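PH0300 (Pyrococcus horikoshii OT3, PDB 5MKP) catalyses the ATP-dependent 2-thiolation of 5-methyluridine in the T loop of tRNAs, with a [4Fe-4S] cluster that may act as the sulfur carrier. Local coordinates at residues A[51-56]-A[75-80]; A[45-50]-A[196-201]; A[84-89]-A[119-124]; A[135-140]-A[287-292]. All coordinates share one frame; numbering follows the deposited sequence. Where two conformers were deposited one is given.

Interaction 1: residues A[51-56]-A[75-80]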
# COMPACT_ATOMS: atom_id res chain seq x y z
N GLU A 51 0.04 18.93 2.04
CA GLU A 51 -0.51 17.99 1.05
C GLU A 51 -1.80 17.26 1.44
O GLU A 51 -2.00 16.87 2.60
CB GLU A 51 0.54 16.95 0.64
CG GLU A 51 1.50 17.45 -0.42
CD GLU A 51 2.58 16.45 -0.81
OE1 GLU A 51 3.28 15.96 0.10
OE2 GLU A 51 2.73 16.18 -2.02
N ARG A 52 -2.67 17.06 0.43
CA ARG A 52 -3.91 16.30 0.51
C ARG A 52 -3.53 14.88 0.05
O ARG A 52 -3.23 14.66 -1.13
CB ARG A 52 -4.99 16.91 -0.41
CG ARG A 52 -5.97 17.78 0.34
CD ARG A 52 -7.11 18.23 -0.54
NE ARG A 52 -8.19 17.24 -0.62
CZ ARG A 52 -8.75 16.83 -1.75
NH1 ARG A 52 -9.75 15.96 -1.73
NH2 ARG A 52 -8.33 17.30 -2.92
N ILE A 53 -3.48 13.95 1.02
CA ILE A 53 -3.05 12.57 0.83
C ILE A 53 -4.22 11.59 0.71
O ILE A 53 -5.15 11.65 1.50
CB ILE A 53 -2.04 12.18 1.97
CG1 ILE A 53 -0.97 13.29 2.20
CG2 ILE A 53 -1.38 10.83 1.70
CD1 ILE A 53 -0.37 13.39 3.58
N LEU A 54 -4.15 10.67 -0.27
CA LEU A 54 -5.14 9.61 -0.45
C LEU A 54 -4.50 8.31 0.02
O LEU A 54 -3.41 7.95 -0.44
CB LEU A 54 -5.60 9.46 -1.91
CG LEU A 54 -6.71 8.43 -2.18
CD1 LEU A 54 -8.08 8.95 -1.73
CD2 LEU A 54 -6.76 8.04 -3.66
N VAL A 55 -5.15 7.62 0.95
CA VAL A 55 -4.64 6.35 1.44
C VAL A 55 -5.47 5.25 0.78
O VAL A 55 -6.69 5.24 0.94
CB VAL A 55 -4.61 6.24 2.99
CG1 VAL A 55 -4.02 4.91 3.44
CG2 VAL A 55 -3.86 7.40 3.63
N ALA A 56 -4.82 4.34 0.05
CA ALA A 56 -5.51 3.22 -0.59
C ALA A 56 -5.78 2.19 0.52
O ALA A 56 -4.82 1.56 0.96
CB ALA A 56 -4.63 2.61 -1.67
N TYR A 75 -1.39 14.54 9.49
CA TYR A 75 -1.45 14.74 8.04
C TYR A 75 -2.90 14.91 7.56
O TYR A 75 -3.84 14.46 8.23
CB TYR A 75 -0.69 13.61 7.28
CG TYR A 75 0.82 13.76 7.34
CD1 TYR A 75 1.49 14.59 6.44
CD2 TYR A 75 1.56 13.15 8.34
CE1 TYR A 75 2.87 14.78 6.51
CE2 TYR A 75 2.94 13.35 8.44
CZ TYR A 75 3.59 14.16 7.52
OH TYR A 75 4.95 14.39 7.63
N ASN A 76 -3.09 15.58 6.41
CA ASN A 76 -4.43 15.74 5.84
C ASN A 76 -4.72 14.51 4.96
O ASN A 76 -4.28 14.44 3.81
CB ASN A 76 -4.57 17.06 5.06
CG ASN A 76 -5.98 17.41 4.65
OD1 ASN A 76 -6.20 18.13 3.67
ND2 ASN A 76 -6.98 16.93 5.39
N ILE A 77 -5.40 13.51 5.53
CA ILE A 77 -5.66 12.29 4.78
C ILE A 77 -7.12 12.01 4.55
O ILE A 77 -7.97 12.35 5.37
CB ILE A 77 -4.93 11.03 5.35
CG1 ILE A 77 -5.47 10.61 6.73
CG2 ILE A 77 -3.41 11.20 5.38
CD1 ILE A 77 -5.89 9.16 6.77
N GLU A 78 -7.40 11.41 3.39
CA GLU A 78 -8.68 10.88 2.94
C GLU A 78 -8.36 9.49 2.47
O GLU A 78 -7.21 9.24 2.13
CB GLU A 78 -9.31 11.73 1.82
CG GLU A 78 -10.06 12.92 2.38
CD GLU A 78 -10.67 13.87 1.37
OE1 GLU A 78 -10.09 14.96 1.15
OE2 GLU A 78 -11.77 13.56 0.84
N CYS A 79 -9.32 8.56 2.54
CA CYS A 79 -9.10 7.17 2.18
C CYS A 79 -9.91 6.74 1.00
O CYS A 79 -11.04 7.19 0.83
CB CYS A 79 -9.37 6.26 3.37
SG CYS A 79 -8.47 6.74 4.86
N LEU A 80 -9.36 5.79 0.22
CA LEU A 80 -10.03 5.17 -0.92
C LEU A 80 -10.05 3.65 -0.76
O LEU A 80 -8.98 3.04 -0.68
CB LEU A 80 -9.34 5.53 -2.26
CG LEU A 80 -9.84 4.74 -3.50
CD1 LEU A 80 -11.31 5.06 -3.82
CD2 LEU A 80 -8.98 4.99 -4.69
O HOH W 1 -0.95 16.68 5.08
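From Ile-53 to Ala-56 one strand runs parallel to Ile-77 to Leu-80 of another, the axes of the two segments approaching to 4.5 Å at an angle of 32°. Ile-53 N gives to Asn-76 O and Ile-53 O takes Glu-78 N; one step on, Val-55 N gives to Glu-78 O and Val-55 O takes Leu-80 N (2.8 Å). Leu-54 turns its own backbone bonds the other way, to strand 153-155. A water bridges the start of the pair, accepting from Asn-76 N at 2.7 Å and lying within bonding distance of Glu-51 O. On the face of Ile-53, Val-55, Ile-77 and Cys-79, Ile-53 CB packs on Ile-77 CG2 (3.8 Å) while its CD1 comes obliquely to the Tyr-75 ring, 3.6 Å from Tyr-75 CD1. Ile-77 sets CG1 between its backbone N and carbonyl carbon (chi1 67°), which brings CD1 to Val-55 CG2. Leu-70 of helix 61-73 covers both, closing the beta-alpha-beta unit. On the opposite face both methyls of Leu-54 rest against Leu-80 CB, CD1 at 3.7 Å, under Phe-145 of helix 130-148. There too Arg-52 NH1 makes a salt bridge to Glu-78 OE1 (3.1 Å), in the guanidinium plane but 40° above that of the carboxylate; the bond from NE is weak. Arg-52 NH2 also binds Asn-149 O, and Glu-78 OE2 binds His-109. With each charged group bonded to a second partner, the ion pair is probably held in orientation where the face is less buried, and the apolar side chains farther along lead to Ala-56 of the ATP site.

Interaction 2: residues A[45-50]-A[196-201]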
# COMPACT_ATOMS: atom_id res chain seq x y z
N LYS A 45 11.79 12.37 2.28
CA LYS A 45 11.00 13.57 1.93
C LYS A 45 9.69 13.14 1.24
O LYS A 45 9.32 13.65 0.18
CB LYS A 45 11.82 14.56 1.07
CG LYS A 45 12.96 15.25 1.80
CD LYS A 45 13.98 15.82 0.80
CE LYS A 45 15.12 16.56 1.46
NZ LYS A 45 14.73 17.93 1.90
N LEU A 46 9.02 12.13 1.86
CA LEU A 46 7.80 11.50 1.37
C LEU A 46 6.62 12.43 1.29
O LEU A 46 5.95 12.44 0.27
CB LEU A 46 7.43 10.24 2.19
CG LEU A 46 8.42 9.08 2.23
CD1 LEU A 46 7.85 7.90 3.00
CD2 LEU A 46 8.80 8.64 0.85
N LEU A 47 6.32 13.17 2.39
CA LEU A 47 5.17 14.07 2.49
C LEU A 47 5.48 15.34 3.26
O LEU A 47 6.48 15.43 3.97
CB LEU A 47 3.99 13.36 3.20
CG LEU A 47 3.58 11.98 2.68
CD1 LEU A 47 3.08 11.10 3.82
CD2 LEU A 47 2.58 12.09 1.56
N THR A 48 4.58 16.33 3.12
CA THR A 48 4.56 17.61 3.82
C THR A 48 3.13 17.77 4.32
O THR A 48 2.20 17.22 3.72
CB THR A 48 5.05 18.78 2.95
OG1 THR A 48 4.22 18.95 1.80
CG2 THR A 48 6.51 18.65 2.53
N LYS A 49 2.95 18.49 5.43
CA LYS A 49 1.63 18.66 6.04
C LYS A 49 0.65 19.52 5.23
O LYS A 49 -0.55 19.48 5.53
CB LYS A 49 1.74 19.14 7.48
CG LYS A 49 1.74 17.96 8.44
CD LYS A 49 2.28 18.35 9.79
CE LYS A 49 2.22 17.20 10.74
NZ LYS A 49 3.26 16.19 10.45
N ASP A 50 1.12 20.24 4.20
CA ASP A 50 0.26 21.04 3.33
C ASP A 50 -0.50 20.14 2.32
O ASP A 50 -1.54 20.55 1.80
CB ASP A 50 1.07 22.14 2.58
CG ASP A 50 2.05 21.62 1.52
OD1 ASP A 50 1.61 21.38 0.37
OD2 ASP A 50 3.26 21.48 1.84
N VAL A 196 3.70 7.10 -2.24
CA VAL A 196 4.57 6.95 -1.06
C VAL A 196 4.19 5.74 -0.19
O VAL A 196 3.04 5.27 -0.18
CB VAL A 196 4.71 8.25 -0.21
CG1 VAL A 196 5.48 9.34 -0.95
CG2 VAL A 196 3.35 8.78 0.26
N LYS A 197 5.21 5.24 0.53
CA LYS A 197 5.16 4.09 1.41
C LYS A 197 5.68 4.54 2.78
O LYS A 197 6.87 4.39 3.08
CB LYS A 197 6.03 2.94 0.82
CG LYS A 197 5.36 2.17 -0.32
CD LYS A 197 6.37 1.68 -1.35
CE LYS A 197 5.79 0.61 -2.26
NZ LYS A 197 6.82 0.08 -3.19
N PRO A 198 4.84 5.11 3.66
CA PRO A 198 5.37 5.57 4.96
C PRO A 198 5.84 4.45 5.91
O PRO A 198 6.66 4.73 6.79
CB PRO A 198 4.22 6.42 5.53
CG PRO A 198 3.28 6.68 4.34
CD PRO A 198 3.41 5.44 3.51
N LEU A 199 5.37 3.19 5.71
CA LEU A 199 5.71 1.98 6.48
C LEU A 199 6.91 1.21 5.89
O LEU A 199 7.22 0.10 6.32
CB LEU A 199 4.49 1.00 6.58
CG LEU A 199 3.14 1.47 7.20
CD1 LEU A 199 2.25 0.28 7.50
CD2 LEU A 199 3.34 2.25 8.49
N TYR A 200 7.61 1.82 4.92
CA TYR A 200 8.78 1.26 4.23
C TYR A 200 9.83 0.64 5.14
O TYR A 200 10.47 -0.33 4.75
CB TYR A 200 9.44 2.35 3.38
CG TYR A 200 10.39 1.82 2.33
CD1 TYR A 200 9.90 1.18 1.19
CD2 TYR A 200 11.76 1.99 2.44
CE1 TYR A 200 10.76 0.72 0.20
CE2 TYR A 200 12.64 1.51 1.47
CZ TYR A 200 12.13 0.87 0.35
OH TYR A 200 12.98 0.39 -0.62
N GLU A 201 10.08 1.25 6.30
CA GLU A 201 11.15 0.79 7.18
C GLU A 201 10.66 0.05 8.42
O GLU A 201 11.45 -0.19 9.33
CB GLU A 201 12.07 1.97 7.58
CG GLU A 201 12.64 2.77 6.42
CD GLU A 201 13.64 3.82 6.87
OE1 GLU A 201 14.85 3.51 6.86
OE2 GLU A 201 13.21 4.93 7.26
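Leu-46 meets Val-196 with its backbone as well as its side chain: the carbonyl O of Leu-46 lies 3.4 Å from Val-196 CG1, a polar atom set against a methyl in a contact made entirely by van der Waals packing. That oxygen has a weak bond from Lys-194 NZ elsewhere. A second carbonyl is treated alike, for Leu-46 CD1 rests 3.6 Å from Lys-197 O, which also takes the Tyr-200 N bond of a type I turn. The two leucines share Val-196 between them. Its CG1, beside the backbone N (chi1 -68°), faces Leu-46 CB at 3.8 Å, with Leu-46 CD2 also near; Leu-46 and the valine slide past one another in opposite directions. Its CG2 meets Leu-47 CD2 at 3.6 Å, where the side chains cross at a slant. Beyond, Leu-46 CD1 lies over Pro-198 CA (3.9 Å), and Leu-47 CD1 approaches Pro-198 CG more loosely. Replacing Val-196 with an alanine would probably open a gap between Leu-46 and Leu-47, leaving Leu-47 CD2 without its methyl partner on this side. Leu-46 N takes part in the Schellman motif that ends helix 26-44, in which Lys-45 is the C-prime residue with positive phi (50°). Val-196 ends an inner strand whose backbone is bonded to Ile-154 and Thr-156 beside it. Pro-198 leans on Val-37 of helix 26-44 and, together with Leu-47, on Leu-70, so the contact joins the end of helix 26-44 to the end of inner strand 194-196, beside helix 61-73.

Interaction 3: residues A[84-89]-A[119-124]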
# COMPACT_ATOMS: atom_id res chain seq x y z
N LEU A 84 -13.44 -5.01 -5.08
CA LEU A 84 -13.16 -5.91 -6.21
C LEU A 84 -14.34 -6.78 -6.68
O LEU A 84 -14.24 -7.45 -7.70
CB LEU A 84 -11.97 -6.80 -5.85
CG LEU A 84 -10.77 -6.09 -5.20
CD1 LEU A 84 -9.82 -7.09 -4.60
CD2 LEU A 84 -10.07 -5.15 -6.17
N GLY A 85 -15.45 -6.74 -5.95
CA GLY A 85 -16.66 -7.49 -6.28
C GLY A 85 -16.51 -9.00 -6.30
O GLY A 85 -17.16 -9.68 -7.11
N ILE A 86 -15.66 -9.53 -5.39
CA ILE A 86 -15.40 -10.95 -5.19
C ILE A 86 -16.45 -11.46 -4.19
O ILE A 86 -16.36 -11.15 -3.00
CB ILE A 86 -13.94 -11.21 -4.72
CG1 ILE A 86 -12.90 -10.58 -5.70
CG2 ILE A 86 -13.68 -12.72 -4.53
CD1 ILE A 86 -11.45 -10.56 -5.25
N SER A 87 -17.48 -12.20 -4.68
CA SER A 87 -18.56 -12.74 -3.85
C SER A 87 -18.00 -13.52 -2.67
O SER A 87 -17.16 -14.41 -2.85
CB SER A 87 -19.50 -13.63 -4.67
OG SER A 87 -20.28 -12.89 -5.60
N GLY A 88 -18.40 -13.11 -1.46
CA GLY A 88 -17.98 -13.74 -0.21
C GLY A 88 -16.69 -13.21 0.39
O GLY A 88 -16.24 -13.75 1.41
N TYR A 89 -16.09 -12.17 -0.24
CA TYR A 89 -14.83 -11.55 0.19
C TYR A 89 -14.94 -10.04 0.30
O TYR A 89 -14.65 -9.46 1.35
CB TYR A 89 -13.70 -11.87 -0.81
CG TYR A 89 -12.65 -12.82 -0.28
CD1 TYR A 89 -11.67 -12.39 0.60
CD2 TYR A 89 -12.63 -14.15 -0.68
CE1 TYR A 89 -10.71 -13.27 1.11
CE2 TYR A 89 -11.66 -15.03 -0.21
CZ TYR A 89 -10.71 -14.60 0.70
OH TYR A 89 -9.77 -15.48 1.16
N TYR A 119 -18.10 -6.46 -14.03
CA TYR A 119 -17.54 -7.73 -13.58
C TYR A 119 -16.62 -7.56 -12.38
O TYR A 119 -15.93 -6.54 -12.25
CB TYR A 119 -16.73 -8.40 -14.73
CG TYR A 119 -17.50 -8.62 -16.01
CD1 TYR A 119 -17.63 -7.61 -16.96
CD2 TYR A 119 -18.08 -9.86 -16.29
CE1 TYR A 119 -18.35 -7.81 -18.13
CE2 TYR A 119 -18.80 -10.07 -17.47
CZ TYR A 119 -18.92 -9.04 -18.39
OH TYR A 119 -19.61 -9.24 -19.56
N GLY A 120 -16.57 -8.60 -11.54
CA GLY A 120 -15.67 -8.67 -10.39
C GLY A 120 -14.37 -9.33 -10.79
O GLY A 120 -14.27 -9.91 -11.88
N ILE A 121 -13.34 -9.24 -9.92
CA ILE A 121 -12.05 -9.87 -10.14
C ILE A 121 -12.28 -11.38 -9.98
O ILE A 121 -12.71 -11.83 -8.91
CB ILE A 121 -10.98 -9.30 -9.16
CG1 ILE A 121 -10.76 -7.76 -9.36
CG2 ILE A 121 -9.66 -10.09 -9.21
CD1 ILE A 121 -10.14 -7.21 -10.73
N GLY A 122 -12.06 -12.13 -11.06
CA GLY A 122 -12.26 -13.57 -11.13
C GLY A 122 -13.57 -13.95 -11.81
O GLY A 122 -14.04 -15.08 -11.66
N GLU A 123 -14.18 -12.99 -12.54
CA GLU A 123 -15.46 -13.17 -13.23
C GLU A 123 -15.30 -12.91 -14.72
O GLU A 123 -16.19 -13.28 -15.49
CB GLU A 123 -16.53 -12.23 -12.66
CG GLU A 123 -16.88 -12.44 -11.19
CD GLU A 123 -18.20 -11.82 -10.76
OE1 GLU A 123 -18.51 -10.68 -11.21
OE2 GLU A 123 -18.94 -12.47 -9.99
N VAL A 124 -14.17 -12.29 -15.12
CA VAL A 124 -13.78 -11.95 -16.50
C VAL A 124 -13.35 -13.23 -17.27
O VAL A 124 -12.50 -13.99 -16.79
CB VAL A 124 -12.62 -10.90 -16.50
CG1 VAL A 124 -12.33 -10.38 -17.90
CG2 VAL A 124 -12.90 -9.74 -15.56
O HOH W 2 -17.53 -13.75 -7.72
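Leu-84 O takes the one direct hydrogen bond between the two loops, from Ile-121 N at 3.0 Å, nearly straight at the hydrogen (163°). A second polar link is looser: water 2 donates to Glu-123 OE2 and only weakly accepts from Ser-87 N. Within its own loop Glu-123 OE1 receives Gly-120 N (2.9 Å) on the anti side, 31° out of the carboxylate plane, and pairs with Lys-114; the bond from Gly-120 N spans the type II turn, whose own backbone bond, Glu-123 N to Gly-120 O, is weak. Backbone packing comes next. Gly-85 and Gly-120 bring their CA atoms to 4.4 Å, and a side chain on Gly-120 would run into Gly-85 O. The apolar contacts centre on Ile-121: its CG1 meets Leu-84 CB at 3.8 Å, while Ile-86 lays CG1 on Ile-121 O (3.5 Å) and CD1 on Ile-121 CB. With an alanine instead of Ile-86, the flank of Ile-121 would probably lose its cover, and a gap would open beside the cluster ligand Cys-223. Leu-84 and Ile-121 line the iron-sulfur pocket and touch Cys-134 of helix 130-148, so the contact joins the loop after strand 76-83 to the loop leading into that helix.

Interaction 4: residues A[135-140]-A[287-292]. With ZN (zinc ion), chain C; Q46 (Fe4 H S5), chain D.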
# COMPACT_ATOMS: atom_id res chain seq x y z
N GLY A 135 -4.22 -6.19 -9.94
CA GLY A 135 -3.14 -5.25 -9.63
C GLY A 135 -3.17 -4.04 -10.55
O GLY A 135 -3.04 -2.89 -10.10
N LEU A 136 -3.41 -4.31 -11.85
CA LEU A 136 -3.54 -3.35 -12.93
C LEU A 136 -4.74 -2.44 -12.65
O LEU A 136 -4.62 -1.21 -12.77
CB LEU A 136 -3.75 -4.12 -14.26
CG LEU A 136 -4.23 -3.36 -15.50
CD1 LEU A 136 -3.06 -2.75 -16.23
CD2 LEU A 136 -5.00 -4.28 -16.44
N THR A 137 -5.88 -3.05 -12.28
CA THR A 137 -7.14 -2.36 -12.01
C THR A 137 -7.00 -1.44 -10.80
O THR A 137 -7.30 -0.25 -10.93
CB THR A 137 -8.29 -3.39 -11.94
OG1 THR A 137 -8.37 -4.06 -13.20
CG2 THR A 137 -9.64 -2.75 -11.63
N LYS A 138 -6.52 -1.98 -9.65
CA LYS A 138 -6.32 -1.22 -8.41
C LYS A 138 -5.39 -0.05 -8.63
O LYS A 138 -5.79 1.08 -8.37
CB LYS A 138 -5.81 -2.12 -7.27
CG LYS A 138 -6.79 -3.18 -6.78
CD LYS A 138 -6.20 -4.10 -5.68
CE LYS A 138 -5.00 -4.93 -6.14
NZ LYS A 138 -4.43 -5.76 -5.04
N ARG A 139 -4.18 -0.29 -9.17
CA ARG A 139 -3.17 0.76 -9.44
C ARG A 139 -3.67 1.89 -10.32
O ARG A 139 -3.29 3.04 -10.10
CB ARG A 139 -1.87 0.17 -10.01
CG ARG A 139 -0.91 -0.33 -8.93
CD ARG A 139 0.45 -0.72 -9.49
NE ARG A 139 0.36 -1.78 -10.50
CZ ARG A 139 0.39 -3.09 -10.24
NH1 ARG A 139 0.52 -3.52 -8.99
NH2 ARG A 139 0.29 -3.97 -11.22
N TYR A 140 -4.53 1.56 -11.29
CA TYR A 140 -5.11 2.53 -12.20
C TYR A 140 -6.16 3.39 -11.49
O TYR A 140 -6.14 4.62 -11.65
CB TYR A 140 -5.73 1.82 -13.42
CG TYR A 140 -6.48 2.78 -14.32
CD1 TYR A 140 -7.81 3.09 -14.09
CD2 TYR A 140 -5.81 3.46 -15.34
CE1 TYR A 140 -8.47 4.04 -14.87
CE2 TYR A 140 -6.48 4.39 -16.14
CZ TYR A 140 -7.81 4.66 -15.90
OH TYR A 140 -8.47 5.55 -16.71
N CYS A 287 -4.02 2.69 -23.13
CA CYS A 287 -3.36 2.09 -21.98
C CYS A 287 -3.86 0.70 -21.66
O CYS A 287 -4.95 0.31 -22.10
CB CYS A 287 -3.38 3.01 -20.76
SG CYS A 287 -4.93 3.02 -19.83
N ALA A 288 -3.03 -0.06 -20.92
CA ALA A 288 -3.27 -1.44 -20.51
C ALA A 288 -4.64 -1.62 -19.82
O ALA A 288 -5.37 -2.53 -20.22
CB ALA A 288 -2.14 -1.92 -19.62
N PHE A 289 -5.00 -0.74 -18.86
CA PHE A 289 -6.30 -0.80 -18.17
C PHE A 289 -7.46 -0.76 -19.18
O PHE A 289 -8.30 -1.67 -19.17
CB PHE A 289 -6.43 0.34 -17.15
CG PHE A 289 -7.75 0.37 -16.40
CD1 PHE A 289 -7.92 -0.36 -15.23
CD2 PHE A 289 -8.81 1.16 -16.85
CE1 PHE A 289 -9.13 -0.32 -14.52
CE2 PHE A 289 -10.03 1.18 -16.16
CZ PHE A 289 -10.18 0.44 -15.00
N CYS A 290 -7.49 0.28 -20.03
CA CYS A 290 -8.49 0.50 -21.07
C CYS A 290 -8.54 -0.63 -22.08
O CYS A 290 -9.63 -1.01 -22.49
CB CYS A 290 -8.27 1.83 -21.76
SG CYS A 290 -8.77 3.25 -20.78
N LYS A 291 -7.35 -1.13 -22.51
CA LYS A 291 -7.23 -2.21 -23.48
C LYS A 291 -7.82 -3.48 -22.92
O LYS A 291 -8.60 -4.13 -23.61
CB LYS A 291 -5.77 -2.41 -23.93
CG LYS A 291 -5.48 -1.88 -25.34
CD LYS A 291 -4.27 -2.57 -25.96
CE LYS A 291 -4.35 -2.57 -27.48
NZ LYS A 291 -3.29 -3.43 -28.10
N PHE A 292 -7.49 -3.82 -21.66
CA PHE A 292 -7.97 -5.01 -20.96
C PHE A 292 -9.49 -5.03 -20.77
O PHE A 292 -10.13 -6.02 -21.09
CB PHE A 292 -7.25 -5.21 -19.61
CG PHE A 292 -7.72 -6.44 -18.87
CD1 PHE A 292 -7.31 -7.72 -19.27
CD2 PHE A 292 -8.62 -6.34 -17.81
CE1 PHE A 292 -7.79 -8.86 -18.61
CE2 PHE A 292 -9.11 -7.48 -17.17
CZ PHE A 292 -8.69 -8.73 -17.57
ZN ZN C . -6.79 4.46 -20.86
S4 Q46 D . -4.06 -8.57 -6.77
FE1 Q46 D . -4.49 -10.83 -6.53
FE3 Q46 D . -4.24 -8.96 -4.52
FE2 Q46 D . -6.32 -8.76 -6.30
S3 Q46 D . -6.79 -10.98 -6.69
FE4 Q46 D . -6.29 -10.79 -4.46
S2 Q46 D . -4.04 -11.24 -4.32
S1 Q46 D . -6.45 -8.54 -4.03
S5 Q46 D . -3.29 -7.70 -2.75
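The Cys4 zinc site of the C-terminal region packs here against the helix that borders the iron-sulfur cluster, with Cys-287 and Cys-290 on one side and Tyr-140 on the other. Cys-287 SG binds the zinc ion at 2.6 Å and Cys-290 SG at 2.3 Å; Cys-275 and Cys-278 complete the site. Cys-287 SG also comes obliquely to the Tyr-140 ring. The axes of the helical segments 135-140 and 288-292 pass 10.0 Å apart at 126°. Between them Tyr-140 and Phe-289 form an offset stack, ring centroids 3.8 Å apart and planes within 7° of each other. Tyr-140 places CG opposite its backbone N (chi1 174°), which swings the ring off the helix and under Phe-289; Phe-289 CB adds a CH-pi contact over the same face. Thr-137 CA lies at the edge of the Phe-289 ring, 3.8 Å from Phe-289 CE1, and Thr-137 CG2 touches the same atom, while Thr-137 OG1 is bonded to Tyr-133 O and to Trp-293 NE1. Leu-136 works with both branches: CD1 touches Ala-288 CB at 3.6 Å, and CD2 reaches Phe-292 CB at 4.0 Å. On another side of the same helix Lys-138 NZ lies 3.2 Å from S5, the extra sulfur on the cluster, and Lys-138 is also a residue of the ATP site. The chemistry is thus divided: aromatic and aliphatic faces join the Cys4 zinc site to helix 130-148, leaving its other side to the cluster, with a lysine amine beside the sulfur that may be the one transferred.

Interactions 1 and 2 adjoin, Ile-53 and Tyr-75 packing on Leu-47, and both rest on Leu-70 of helix 61-73; interaction 1 is strand pairing with an ion pair at its less buried end, interaction 2 buried aliphatic packing. Interactions 3 and 4 meet on the cluster side, where Leu-84 CD2 touches Lys-138 CG and Val-124 packs on Phe-292. Of these, interaction 3 is a buried loop contact with one direct bond, and interaction 4 a partly buried aromatic stack next to zinc. Helix 130-148 links three of them, covering one face of interaction 1, bordering interaction 3 and carrying half of interaction 4. Centres of interactions 2 and 3 lie about 32 Å apart.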